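Local coordinates for protein hydrogen peroxide-inducible genes activator (Corynebacterium glutamicum, PDB 6G1D) that senses hydrogen peroxide as a LysR-family transcription factor and probably activates peroxide-inducible genes through a peroxidatic cysteine and a DNA-binding helix-turn-helix domain, at residues A111-P116 against P259-R264; E124-L129 against A300-R305; Y170-I175 against R305-A310; G186-E191 against G318-Q323; L200-L203 against L209-Q212. The protein carries 1 engineered substitution. All blocks are in the same frame, centred on the assembly; numbering follows the deposited sequence.

Interaction 1: residues A111-P116 against P259-R264; sequences APYILP and PWECTR
Tyr113 and Trp260 run alongside each other, pointing opposite ways, with Tyr113 CD2 3.5 Å from Trp260 CD1. The phenol ring and the five-membered ring of the indole have centroids 5.5 Å apart and planes inclined by 31°, an oblique pairing in which CB of Trp260 also lies against CE2 of the tyrosine. Pro112 CG covers the centre of one phenol face from the same helix, 111-125. The tyrosine hydroxyl ends on Glu261: Tyr113 OH donates to Glu261 OE2 at 2.5 Å, a short bond made on the anti side of that oxygen. Here the carboxylate stands almost perpendicular to the phenol, at 87°, and it meets the ring at its edge. A bend in the glutamate chain (chi2 -65°) brings the carboxylate to the hydroxyl, while the other oxygen, Glu261 OE1, forms a salt bridge with Arg264 NH2 (3.0 Å) and hydrogen-bonds Thr238 OG1. Three residues beyond Tyr113, Pro116 CG rests 4.0 Å from Trp260 CZ2. Between the helices a water donates to Tyr113 O and accepts from Trp260 NE1, 2.9 Å away, lying at the edge of the indole in its plane. Gln242 of the second subunit hydrogen-bonds Pro112 O and packs on Pro116 and Trp260. Helices 111-125 and 258-261 thus meet beside helix 237-245 of the second subunit, whose Thr239 packs on Pro112 and Leu115, as suits the dimer interface of LysR-type regulatory domains.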
# COMPACT_ATOMS: atom_id res chain seq x y z
N ALA B 111 12.70 19.77 -1.38
CA ALA B 111 11.78 20.26 -2.41
C ALA B 111 11.03 21.58 -2.11
O ALA B 111 11.17 22.53 -2.83
CB ALA B 111 10.75 19.18 -2.75
N PRO B 112 10.23 21.61 -1.02
CA PRO B 112 9.42 22.79 -0.81
C PRO B 112 10.25 24.05 -0.58
O PRO B 112 9.74 25.14 -0.80
CB PRO B 112 8.58 22.41 0.41
CG PRO B 112 9.38 21.32 1.10
CD PRO B 112 10.01 20.57 0.00
N TYR B 113 11.51 23.91 -0.19
CA TYR B 113 12.35 25.02 0.22
C TYR B 113 13.22 25.54 -0.92
O TYR B 113 13.57 26.72 -0.95
CB TYR B 113 13.20 24.60 1.42
CG TYR B 113 12.40 23.84 2.44
CD1 TYR B 113 12.83 22.61 2.87
CD2 TYR B 113 11.19 24.31 2.93
CE1 TYR B 113 12.08 21.86 3.78
CE2 TYR B 113 10.45 23.59 3.85
CZ TYR B 113 10.91 22.34 4.24
OH TYR B 113 10.22 21.56 5.14
N ILE B 114 13.53 24.67 -1.88
CA ILE B 114 14.30 25.06 -3.06
C ILE B 114 13.37 25.49 -4.22
O ILE B 114 13.77 26.32 -5.07
CB ILE B 114 15.28 23.94 -3.48
CG1 ILE B 114 16.44 24.50 -4.34
CG2 ILE B 114 14.57 22.78 -4.15
CD1 ILE B 114 17.49 25.29 -3.54
N LEU B 115 12.14 24.96 -4.27
CA LEU B 115 11.28 25.17 -5.43
C LEU B 115 10.95 26.64 -5.74
O LEU B 115 10.95 27.02 -6.89
CB LEU B 115 9.96 24.40 -5.32
CG LEU B 115 10.04 22.92 -5.70
CD1 LEU B 115 8.74 22.22 -5.29
CD2 LEU B 115 10.38 22.66 -7.13
N PRO B 116 10.64 27.46 -4.71
CA PRO B 116 10.23 28.81 -5.12
C PRO B 116 11.27 29.53 -5.96
O PRO B 116 10.92 30.06 -7.01
CB PRO B 116 9.95 29.53 -3.80
CG PRO B 116 9.56 28.41 -2.88
CD PRO B 116 10.43 27.24 -3.27
N PRO B 259 12.54 29.45 6.90
CA PRO B 259 11.42 30.39 6.75
C PRO B 259 10.08 29.73 6.66
O PRO B 259 9.07 30.37 6.86
CB PRO B 259 11.72 31.13 5.44
CG PRO B 259 13.13 30.83 5.12
CD PRO B 259 13.49 29.52 5.78
N TRP B 260 10.06 28.45 6.30
CA TRP B 260 8.81 27.73 6.02
C TRP B 260 8.28 26.93 7.19
O TRP B 260 7.11 26.66 7.24
CB TRP B 260 9.03 26.80 4.81
CG TRP B 260 9.44 27.57 3.61
CD1 TRP B 260 10.68 27.74 3.15
CD2 TRP B 260 8.59 28.37 2.79
NE1 TRP B 260 10.68 28.57 2.03
CE2 TRP B 260 9.39 28.92 1.77
CE3 TRP B 260 7.22 28.61 2.77
CZ2 TRP B 260 8.89 29.79 0.81
CZ3 TRP B 260 6.70 29.46 1.78
CH2 TRP B 260 7.54 30.05 0.82
N GLU B 261 9.18 26.54 8.09
CA GLU B 261 8.86 25.64 9.18
C GLU B 261 9.12 26.21 10.58
O GLU B 261 8.43 25.82 11.51
CB GLU B 261 9.69 24.34 9.04
CG GLU B 261 9.60 23.60 7.71
CD GLU B 261 8.23 23.01 7.34
OE1 GLU B 261 7.29 23.10 8.16
OE2 GLU B 261 8.08 22.45 6.19
N CYS B 262 10.11 27.09 10.72
CA CYS B 262 10.66 27.47 12.03
C CYS B 262 10.30 28.84 12.55
O CYS B 262 10.85 29.24 13.56
CB CYS B 262 12.18 27.41 12.01
SG CYS B 262 12.79 25.84 11.51
N THR B 263 9.40 29.54 11.87
CA THR B 263 8.95 30.87 12.30
C THR B 263 7.61 30.83 13.00
O THR B 263 7.18 31.86 13.54
CB THR B 263 8.84 31.84 11.11
OG1 THR B 263 7.85 31.36 10.19
CG2 THR B 263 10.20 31.95 10.41
N ARG B 264 6.94 29.67 13.03
CA ARG B 264 5.66 29.59 13.73
C ARG B 264 5.85 29.87 15.23
O ARG B 264 6.96 29.69 15.74
CB ARG B 264 4.97 28.26 13.49
CG ARG B 264 5.64 27.10 14.16
CD ARG B 264 5.07 25.77 13.66
NE ARG B 264 5.59 25.47 12.34
CZ ARG B 264 5.08 24.58 11.50
NH1 ARG B 264 4.02 23.84 11.83
NH2 ARG B 264 5.67 24.40 10.31
O HOH W 1 13.16 28.87 0.54

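Interaction 2: residues E124-L129 against A300-R305; sequences EEYPDL and ALILQR
Tyr126 and Ile302 form the compact half of this contact, meeting across the gap between the segments with Tyr126 CE2 3.3 Å from Ile302 CD1. The methyl group meets the ring obliquely, and Ile302 CG1 lies 3.9 Å from Tyr126 CE2. Ile302 is buried, its CG1 set beside the backbone N and its chain extended beyond, which carries CD1 out to the tyrosine; Leu98 and Ile121 close in around it. The contact joins the C-terminal end of helix 111-125, and the type I turn Tyr126-Leu129 that leads into strand 129-135, to helix 293-316. In the alpha/beta regulatory domain these two helices lie beside each other next to the central sheet. Toward solvent the packing gives way to charge: Glu125 and Arg305, both exposed, reach across at the surface and meet end-on. Arg305 NH1 donates to Glu125 OE1 and NH2 donates to OE2, each at 2.9 Å, with nearly straight N-H...O angles of 168° and 169°. Both oxygens are engaged on their syn sides, and the carboxylate is turned only 15° from the guanidinium plane, which restrains rotation of either group. A bend at chi3 swings the guanidinium round to present NH1 and NH2 to the glutamate.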
# COMPACT_ATOMS: atom_id res chain seq x y z
N GLU B 124 11.81 33.00 -15.57
CA GLU B 124 12.40 34.19 -16.15
C GLU B 124 13.51 33.91 -17.18
O GLU B 124 13.52 34.52 -18.24
CB GLU B 124 12.90 35.14 -15.03
CG GLU B 124 13.46 36.46 -15.50
CD GLU B 124 13.67 37.49 -14.38
OE1 GLU B 124 13.36 38.66 -14.64
OE2 GLU B 124 14.12 37.14 -13.26
N GLU B 125 14.41 32.96 -16.91
CA GLU B 125 15.62 32.77 -17.72
C GLU B 125 15.61 31.60 -18.70
O GLU B 125 16.42 31.55 -19.61
CB GLU B 125 16.85 32.64 -16.83
CG GLU B 125 17.08 33.88 -15.99
CD GLU B 125 18.22 33.78 -15.00
OE1 GLU B 125 19.14 32.97 -15.18
OE2 GLU B 125 18.22 34.58 -14.06
N TYR B 126 14.72 30.65 -18.45
CA TYR B 126 14.55 29.49 -19.32
C TYR B 126 13.06 29.29 -19.61
O TYR B 126 12.48 28.25 -19.26
CB TYR B 126 15.17 28.26 -18.67
CG TYR B 126 16.63 28.43 -18.39
CD1 TYR B 126 17.59 28.13 -19.36
CD2 TYR B 126 17.07 28.94 -17.16
CE1 TYR B 126 18.93 28.31 -19.11
CE2 TYR B 126 18.42 29.12 -16.89
CZ TYR B 126 19.34 28.79 -17.87
OH TYR B 126 20.67 28.96 -17.64
N PRO B 127 12.43 30.28 -20.27
CA PRO B 127 10.97 30.26 -20.46
C PRO B 127 10.41 29.11 -21.32
O PRO B 127 9.22 28.83 -21.22
CB PRO B 127 10.67 31.61 -21.15
CG PRO B 127 11.96 32.02 -21.77
CD PRO B 127 13.05 31.47 -20.89
N ASP B 128 11.25 28.48 -22.14
CA ASP B 128 10.85 27.30 -22.90
C ASP B 128 11.03 25.97 -22.13
O ASP B 128 10.65 24.91 -22.63
CB ASP B 128 11.60 27.25 -24.23
CG ASP B 128 11.34 28.48 -25.11
OD1 ASP B 128 12.33 29.17 -25.41
OD2 ASP B 128 10.16 28.74 -25.48
N LEU B 129 11.61 26.01 -20.92
CA LEU B 129 11.69 24.83 -20.06
C LEU B 129 10.29 24.54 -19.49
O LEU B 129 9.59 25.47 -19.09
CB LEU B 129 12.68 25.01 -18.93
CG LEU B 129 13.11 23.80 -18.11
CD1 LEU B 129 13.87 22.79 -18.94
CD2 LEU B 129 14.08 24.25 -17.03
N ALA B 300 22.26 22.42 -12.75
CA ALA B 300 22.96 22.47 -11.46
C ALA B 300 23.26 23.90 -11.03
O ALA B 300 23.13 24.24 -9.83
CB ALA B 300 24.25 21.68 -11.51
N LEU B 301 23.71 24.74 -11.97
CA LEU B 301 24.00 26.13 -11.65
C LEU B 301 22.75 26.86 -11.13
O LEU B 301 22.84 27.68 -10.21
CB LEU B 301 24.59 26.88 -12.86
CG LEU B 301 25.98 26.47 -13.38
CD1 LEU B 301 26.27 27.33 -14.62
CD2 LEU B 301 27.06 26.63 -12.30
N ILE B 302 21.59 26.56 -11.71
CA ILE B 302 20.31 27.10 -11.27
C ILE B 302 20.01 26.70 -9.84
O ILE B 302 19.61 27.53 -9.03
CB ILE B 302 19.14 26.68 -12.19
CG1 ILE B 302 19.33 27.26 -13.59
CG2 ILE B 302 17.80 27.13 -11.63
CD1 ILE B 302 18.32 26.78 -14.61
N LEU B 303 20.20 25.43 -9.55
CA LEU B 303 19.98 24.92 -8.20
C LEU B 303 20.95 25.55 -7.18
O LEU B 303 20.54 25.81 -6.07
CB LEU B 303 20.04 23.40 -8.17
CG LEU B 303 18.93 22.70 -8.94
CD1 LEU B 303 19.19 21.19 -9.00
CD2 LEU B 303 17.57 22.99 -8.31
N GLN B 304 22.21 25.76 -7.55
CA GLN B 304 23.15 26.42 -6.65
C GLN B 304 22.73 27.86 -6.36
O GLN B 304 22.85 28.34 -5.20
CB GLN B 304 24.56 26.38 -7.20
CG GLN B 304 25.14 24.95 -7.23
CD GLN B 304 26.47 24.93 -7.94
OE1 GLN B 304 26.63 25.53 -9.03
NE2 GLN B 304 27.45 24.28 -7.33
N ARG B 305 22.22 28.55 -7.40
CA ARG B 305 21.71 29.90 -7.21
C ARG B 305 20.44 29.90 -6.36
O ARG B 305 20.29 30.73 -5.46
CB ARG B 305 21.48 30.62 -8.56
CG ARG B 305 22.75 30.92 -9.33
CD ARG B 305 22.45 31.32 -10.77
NE ARG B 305 21.45 32.40 -10.83
CZ ARG B 305 20.67 32.67 -11.88
NH1 ARG B 305 20.73 31.96 -13.02
NH2 ARG B 305 19.79 33.66 -11.81

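Interaction 3: residues Y170-I175 against R305-A310; sequences YDEDFI and RAFQEA
The rings of Tyr170 and Phe307 lie face on face in an offset stack, their planes only 2° apart and their centroids separated by 3.6 Å. Phe307 CG sits over the centre of the phenol, and in return Tyr170 CD1 sits over the centre of the phenyl ring. This is strand-against-helix packing in the alpha/beta regulatory domain: strand 164-179 of the mixed sheet is covered by helix 293-316, the two short segments running nearly parallel, their axes approaching to 10.3 Å. Tyr170 takes the crowded position between backbone N and carbonyl carbon (chi1 51°), which lays its ring beneath the helix. Phe307 CB joins the stack as well, pointing a CH-pi contact at the same phenol face, 3.7 Å from the ring centroid. Ile114 of helix 111-125 also packs on Phe307, so that the aromatic core is shared by two helices. Along the strand, Glu172 passes obliquely by the phenyl ring with its extended aliphatic chain. Its carboxylate, turned 75° from that ring, is satisfied elsewhere, by a salt bridge to Arg280 and a hydrogen bond to Ser256. Glu172 CD approaches Phe307 CE1 to 3.7 Å, and Glu172 CB lies 3.8 Å from Phe307 CZ.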
# COMPACT_ATOMS: atom_id res chain seq x y z
N TYR B 170 25.95 21.75 -3.18
CA TYR B 170 26.32 22.52 -1.99
C TYR B 170 26.25 21.66 -0.73
O TYR B 170 25.61 20.61 -0.73
CB TYR B 170 25.39 23.72 -1.85
CG TYR B 170 23.91 23.37 -1.93
CD1 TYR B 170 23.21 22.94 -0.82
CD2 TYR B 170 23.22 23.47 -3.13
CE1 TYR B 170 21.88 22.62 -0.90
CE2 TYR B 170 21.88 23.14 -3.21
CZ TYR B 170 21.21 22.72 -2.09
OH TYR B 170 19.89 22.42 -2.21
N ASP B 171 26.90 22.13 0.33
CA ASP B 171 26.70 21.65 1.69
C ASP B 171 25.69 22.55 2.42
O ASP B 171 25.85 23.78 2.45
CB ASP B 171 28.03 21.66 2.45
CG ASP B 171 28.97 20.62 1.96
OD1 ASP B 171 28.51 19.52 1.60
OD2 ASP B 171 30.19 20.85 1.97
N GLU B 172 24.64 21.95 2.95
CA GLU B 172 23.58 22.69 3.63
C GLU B 172 23.66 22.38 5.11
O GLU B 172 23.54 21.20 5.50
CB GLU B 172 22.22 22.27 3.11
CG GLU B 172 21.05 22.91 3.83
CD GLU B 172 19.73 22.65 3.15
OE1 GLU B 172 19.62 21.64 2.40
OE2 GLU B 172 18.79 23.47 3.38
N ASP B 173 23.82 23.42 5.92
CA ASP B 173 23.91 23.23 7.36
C ASP B 173 22.58 22.80 7.95
O ASP B 173 21.53 23.10 7.40
CB ASP B 173 24.39 24.52 8.05
CG ASP B 173 25.88 24.79 7.82
OD1 ASP B 173 26.71 23.82 7.81
OD2 ASP B 173 26.23 25.97 7.66
N PHE B 174 22.63 22.06 9.05
CA PHE B 174 21.47 21.89 9.91
C PHE B 174 21.41 23.00 10.98
O PHE B 174 22.37 23.71 11.22
CB PHE B 174 21.50 20.55 10.64
CG PHE B 174 21.60 19.37 9.72
CD1 PHE B 174 20.71 19.22 8.68
CD2 PHE B 174 22.57 18.39 9.91
CE1 PHE B 174 20.79 18.13 7.82
CE2 PHE B 174 22.66 17.31 9.08
CZ PHE B 174 21.77 17.18 8.03
N ILE B 175 20.24 23.11 11.59
CA ILE B 175 20.00 23.95 12.73
C ILE B 175 19.13 23.13 13.70
O ILE B 175 18.33 22.31 13.27
CB ILE B 175 19.28 25.24 12.34
CG1 ILE B 175 19.23 26.24 13.51
CG2 ILE B 175 17.85 24.99 11.80
CD1 ILE B 175 19.00 27.68 13.08
N ARG B 305 22.22 28.55 -7.40
CA ARG B 305 21.71 29.90 -7.21
C ARG B 305 20.44 29.90 -6.36
O ARG B 305 20.29 30.73 -5.46
CB ARG B 305 21.48 30.62 -8.56
CG ARG B 305 22.75 30.92 -9.33
CD ARG B 305 22.45 31.32 -10.77
NE ARG B 305 21.45 32.40 -10.83
CZ ARG B 305 20.67 32.67 -11.88
NH1 ARG B 305 20.73 31.96 -13.02
NH2 ARG B 305 19.79 33.66 -11.81
N ALA B 306 19.54 28.98 -6.64
CA ALA B 306 18.32 28.84 -5.84
C ALA B 306 18.58 28.60 -4.37
O ALA B 306 17.90 29.17 -3.52
CB ALA B 306 17.43 27.70 -6.41
N PHE B 307 19.57 27.79 -4.07
CA PHE B 307 19.94 27.52 -2.69
C PHE B 307 20.47 28.79 -2.02
O PHE B 307 20.13 29.05 -0.86
CB PHE B 307 20.97 26.39 -2.59
CG PHE B 307 21.44 26.13 -1.18
CD1 PHE B 307 20.54 25.65 -0.23
CD2 PHE B 307 22.75 26.40 -0.79
CE1 PHE B 307 20.94 25.43 1.08
CE2 PHE B 307 23.16 26.17 0.51
CZ PHE B 307 22.26 25.69 1.45
N GLN B 308 21.31 29.55 -2.72
CA GLN B 308 21.82 30.82 -2.16
C GLN B 308 20.69 31.78 -1.81
O GLN B 308 20.75 32.46 -0.79
CB GLN B 308 22.81 31.51 -3.11
CG GLN B 308 24.18 30.83 -3.19
CD GLN B 308 24.80 30.55 -1.81
OE1 GLN B 308 25.04 31.46 -1.01
NE2 GLN B 308 25.05 29.26 -1.52
N GLU B 309 19.66 31.82 -2.65
CA GLU B 309 18.47 32.61 -2.38
C GLU B 309 17.65 32.06 -1.20
O GLU B 309 17.11 32.82 -0.42
CB GLU B 309 17.62 32.70 -3.65
CG GLU B 309 18.29 33.56 -4.71
CD GLU B 309 17.57 33.57 -6.05
OE1 GLU B 309 16.34 33.25 -6.14
OE2 GLU B 309 18.24 33.96 -7.04
N ALA B 310 17.53 30.75 -1.09
CA ALA B 310 16.86 30.12 0.06
C ALA B 310 17.60 30.41 1.37
O ALA B 310 16.96 30.57 2.41
CB ALA B 310 16.75 28.61 -0.15

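Interaction 4: residues G186-E191 against G318-Q323; sequences GRQDLE and GITLKQ
Gln188 and Thr320 bury most of the surface between two irregular segments, a surface contact that places the chain's C-terminal tail beside the loop following strand 164-179. Both lie near Asn271 on strand 267-287 of the central sheet, so the meeting takes place at a margin of the alpha/beta regulatory domain. Gln188 bends at chi2 (-56°) and lays its amide across the threonine, with Gln188 OE1 3.6 Å from the methyl Thr320 CG2 and NE2 near CB. Thr320 turns that methyl to the glutamine by setting CG2 on the side remote from its own N. No direct hydrogen bond crosses the contact; two waters do the bridging. One accepts from Gln188 NE2 and donates to the carbonyl O of Thr320, and the other donates both to Gln188 OE1 and to the carbonyl O of Leu321. The amide is therefore fixed at both ends, since Gln188 NE2 also donates to Gly186 O at 3.0 Å and Asn271 ND2 supplies OE1 with a hydrogen bond. Leu321 contributes little beyond its carbonyl. Gln188 NE2 reaches Gly186 O from above the carbonyl plane, 68° out of it.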
# COMPACT_ATOMS: atom_id res chain seq x y z
N GLY B 186 18.23 29.68 21.49
CA GLY B 186 19.11 30.75 21.12
C GLY B 186 20.61 30.51 21.29
O GLY B 186 21.40 31.32 20.87
N ARG B 187 21.01 29.40 21.87
CA ARG B 187 22.44 29.12 22.02
C ARG B 187 23.11 28.83 20.67
O ARG B 187 22.53 28.16 19.81
CB ARG B 187 22.65 27.91 22.95
CG ARG B 187 22.23 28.25 24.36
CD ARG B 187 22.70 27.24 25.37
NE ARG B 187 24.12 26.98 25.25
CZ ARG B 187 24.72 25.90 25.74
NH1 ARG B 187 24.04 24.99 26.45
NH2 ARG B 187 26.02 25.73 25.53
N GLN B 188 24.33 29.37 20.51
CA GLN B 188 25.08 29.30 19.27
C GLN B 188 26.40 28.54 19.43
O GLN B 188 27.22 28.52 18.49
CB GLN B 188 25.34 30.72 18.76
CG GLN B 188 24.07 31.54 18.52
CD GLN B 188 23.09 30.90 17.57
OE1 GLN B 188 23.48 30.36 16.54
NE2 GLN B 188 21.80 30.94 17.90
N ASP B 189 26.58 27.87 20.56
CA ASP B 189 27.88 27.27 20.89
C ASP B 189 27.77 25.79 21.33
O ASP B 189 28.60 25.31 22.08
CB ASP B 189 28.56 28.10 22.01
CG ASP B 189 27.76 28.10 23.33
OD1 ASP B 189 28.31 28.61 24.33
OD2 ASP B 189 26.62 27.56 23.39
N LEU B 190 26.76 25.07 20.86
CA LEU B 190 26.56 23.68 21.32
C LEU B 190 27.69 22.80 20.80
O LEU B 190 28.23 23.03 19.71
CB LEU B 190 25.22 23.12 20.83
CG LEU B 190 23.94 23.86 21.24
CD1 LEU B 190 22.71 23.20 20.62
CD2 LEU B 190 23.80 24.01 22.72
N GLU B 191 28.06 21.81 21.60
CA GLU B 191 28.92 20.72 21.16
C GLU B 191 28.05 19.58 20.71
O GLU B 191 26.90 19.52 21.06
CB GLU B 191 29.83 20.29 22.33
CG GLU B 191 30.92 21.29 22.65
CD GLU B 191 31.99 21.34 21.56
OE1 GLU B 191 32.85 22.24 21.63
OE2 GLU B 191 32.02 20.47 20.62
N GLY B 318 15.92 36.70 10.62
CA GLY B 318 16.57 37.12 11.86
C GLY B 318 17.13 35.96 12.67
O GLY B 318 17.85 36.21 13.64
N ILE B 319 16.83 34.72 12.26
CA ILE B 319 17.25 33.54 13.00
C ILE B 319 18.73 33.36 12.66
O ILE B 319 19.12 33.40 11.50
CB ILE B 319 16.37 32.33 12.59
CG1 ILE B 319 14.97 32.54 13.20
CG2 ILE B 319 17.00 31.01 13.01
CD1 ILE B 319 13.87 31.68 12.62
N THR B 320 19.56 33.20 13.70
CA THR B 320 21.00 33.17 13.52
C THR B 320 21.34 31.81 12.94
O THR B 320 20.79 30.82 13.39
CB THR B 320 21.73 33.38 14.86
OG1 THR B 320 21.30 34.62 15.41
CG2 THR B 320 23.27 33.41 14.70
N LEU B 321 22.19 31.80 11.90
CA LEU B 321 22.59 30.59 11.22
C LEU B 321 23.92 30.06 11.71
O LEU B 321 24.71 30.79 12.27
CB LEU B 321 22.65 30.85 9.72
CG LEU B 321 21.32 31.36 9.11
CD1 LEU B 321 21.50 31.56 7.61
CD2 LEU B 321 20.12 30.47 9.44
N LYS B 322 24.17 28.78 11.49
CA LYS B 322 25.44 28.17 11.81
C LYS B 322 26.59 28.94 11.19
O LYS B 322 26.53 29.34 10.04
CB LYS B 322 25.44 26.72 11.29
CG LYS B 322 26.73 25.93 11.43
CD LYS B 322 27.05 25.62 12.89
CE LYS B 322 27.99 24.42 12.99
NZ LYS B 322 29.28 24.71 12.36
N GLN B 323 27.64 29.13 11.98
CA GLN B 323 28.90 29.70 11.52
C GLN B 323 29.87 28.55 11.33
O GLN B 323 29.85 27.60 12.12
CB GLN B 323 29.47 30.66 12.59
CG GLN B 323 28.56 31.82 12.95
CD GLN B 323 28.12 32.63 11.74
OE1 GLN B 323 26.92 32.80 11.49
NE2 GLN B 323 29.09 33.11 10.96
O HOH W 2 19.68 30.18 16.01
O HOH W 3 25.64 30.48 14.99

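Interaction 5: residues L200-L203 against L209-Q212; sequences LLLL and LHDQ. With SO4 (sulfate ion), chain M.
This is a short-range, mainly apolar contact in which the loop before helix 208-219 folds back on the helix's first turn, in the regulatory domain that binds the sensed molecule in LysR-type proteins. His210 carries most of it, its CG lying opposite the backbone N (chi1 176°), which turns the imidazole toward the loop. Leu202 crosses the imidazole at about a right angle, its CB and CD1 both 3.8 Å from His210 CD2. The carbonyl of Leu203 comes obliquely to the same carbon, with Leu203 O only 3.1 Å from His210 CD2. Deeper in, Leu203 CD1 meets Leu209 CD2 at 4.3 Å, and both leucines also pack on Thr109 and helix 237-245. On the far edge of the imidazole, His210 ND1 donates to Asp211 OD1 at 3.2 Å and almost straight, the oxygen lying in the ring plane; this helps set the ring's rotation. A sulfate, probably from the crystallisation liquor, occupies the N-terminal end of the helix: Leu209 N donates to its O3 at 2.7 Å, and the ion is also hydrogen-bonded to Ser208 N, His207 ND1 and Thr109 OG1. Ser208 is probably the engineered position, standing where the native protein would carry the cysteine. The backbone amides at this helix start thus suit an oxygen-rich anion, consistent with a pocket polarised for peroxide chemistry, while the leucines and imidazole pack along its first turn.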
# COMPACT_ATOMS: atom_id res chain seq x y z
N LEU B 200 15.13 13.59 20.59
CA LEU B 200 15.02 13.86 19.16
C LEU B 200 13.76 13.27 18.58
O LEU B 200 13.47 12.10 18.80
CB LEU B 200 16.25 13.33 18.41
CG LEU B 200 17.56 14.01 18.76
CD1 LEU B 200 18.69 13.22 18.09
CD2 LEU B 200 17.53 15.48 18.32
N LEU B 201 13.00 14.09 17.85
CA LEU B 201 11.87 13.63 17.03
C LEU B 201 12.36 13.67 15.62
O LEU B 201 12.73 14.73 15.10
CB LEU B 201 10.66 14.54 17.18
CG LEU B 201 10.17 14.72 18.60
CD1 LEU B 201 9.24 15.91 18.76
CD2 LEU B 201 9.45 13.48 19.04
N LEU B 202 12.35 12.52 14.97
CA LEU B 202 12.89 12.35 13.62
C LEU B 202 11.78 11.89 12.69
O LEU B 202 10.76 11.29 13.10
CB LEU B 202 14.02 11.31 13.62
CG LEU B 202 15.19 11.60 14.59
CD1 LEU B 202 16.23 10.49 14.58
CD2 LEU B 202 15.86 12.92 14.23
N LEU B 203 11.98 12.18 11.41
CA LEU B 203 11.18 11.59 10.38
C LEU B 203 11.48 10.07 10.40
O LEU B 203 12.52 9.66 10.95
CB LEU B 203 11.57 12.20 9.05
CG LEU B 203 11.30 13.69 8.86
CD1 LEU B 203 11.87 14.14 7.51
CD2 LEU B 203 9.82 14.00 9.04
N LEU B 209 17.20 12.48 5.90
CA LEU B 209 17.43 13.34 7.06
C LEU B 209 17.46 12.54 8.38
O LEU B 209 18.26 12.85 9.27
CB LEU B 209 16.37 14.46 7.15
CG LEU B 209 16.60 15.50 8.23
CD1 LEU B 209 17.93 16.20 8.04
CD2 LEU B 209 15.43 16.51 8.25
N HIS B 210 16.58 11.56 8.53
CA HIS B 210 16.66 10.62 9.66
C HIS B 210 18.09 10.06 9.82
O HIS B 210 18.73 10.23 10.86
CB HIS B 210 15.69 9.44 9.45
CG HIS B 210 15.77 8.37 10.50
ND1 HIS B 210 16.65 7.32 10.42
CD2 HIS B 210 15.17 8.27 11.71
CE1 HIS B 210 16.54 6.57 11.50
NE2 HIS B 210 15.66 7.13 12.31
N ASP B 211 18.58 9.42 8.76
CA ASP B 211 19.88 8.76 8.77
C ASP B 211 21.01 9.74 9.05
O ASP B 211 21.96 9.40 9.73
CB ASP B 211 20.15 8.06 7.43
CG ASP B 211 19.04 7.07 7.02
OD1 ASP B 211 18.42 6.45 7.92
OD2 ASP B 211 18.79 6.91 5.79
N GLN B 212 20.90 10.95 8.52
CA GLN B 212 21.94 11.94 8.74
C GLN B 212 22.03 12.41 10.19
O GLN B 212 23.14 12.62 10.70
CB GLN B 212 21.76 13.12 7.79
CG GLN B 212 22.04 12.75 6.34
CD GLN B 212 21.35 13.64 5.34
OE1 GLN B 212 20.62 14.57 5.71
NE2 GLN B 212 21.54 13.35 4.06
S SO4 M . 14.45 13.13 2.78
O1 SO4 M . 14.56 14.66 2.13
O2 SO4 M . 15.04 11.81 1.86
O3 SO4 M . 15.27 13.31 4.22
O4 SO4 M . 12.86 12.91 2.98

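From the N-terminal side, the first segments come in order, from 111-116 to 200-203; interaction 5 closes first, at 209-212, and interactions 1 to 4 then close in order. Interaction 1 closes a loop of 142 residues to helix 258-261, and interaction 2 one of 170 to helix 293-316. Interactions 1 to 4 all cross one another, whereas interaction 5, with five residues between its segments, is nested inside every one of them. Interactions 1 and 2 share helix 111-125, and interactions 2 and 3 share helix 293-316 and Arg305. Interaction 3 adds the central sheet, touches interaction 5 through Phe174 and Leu209, and meets the tail of interaction 4 through Ile175.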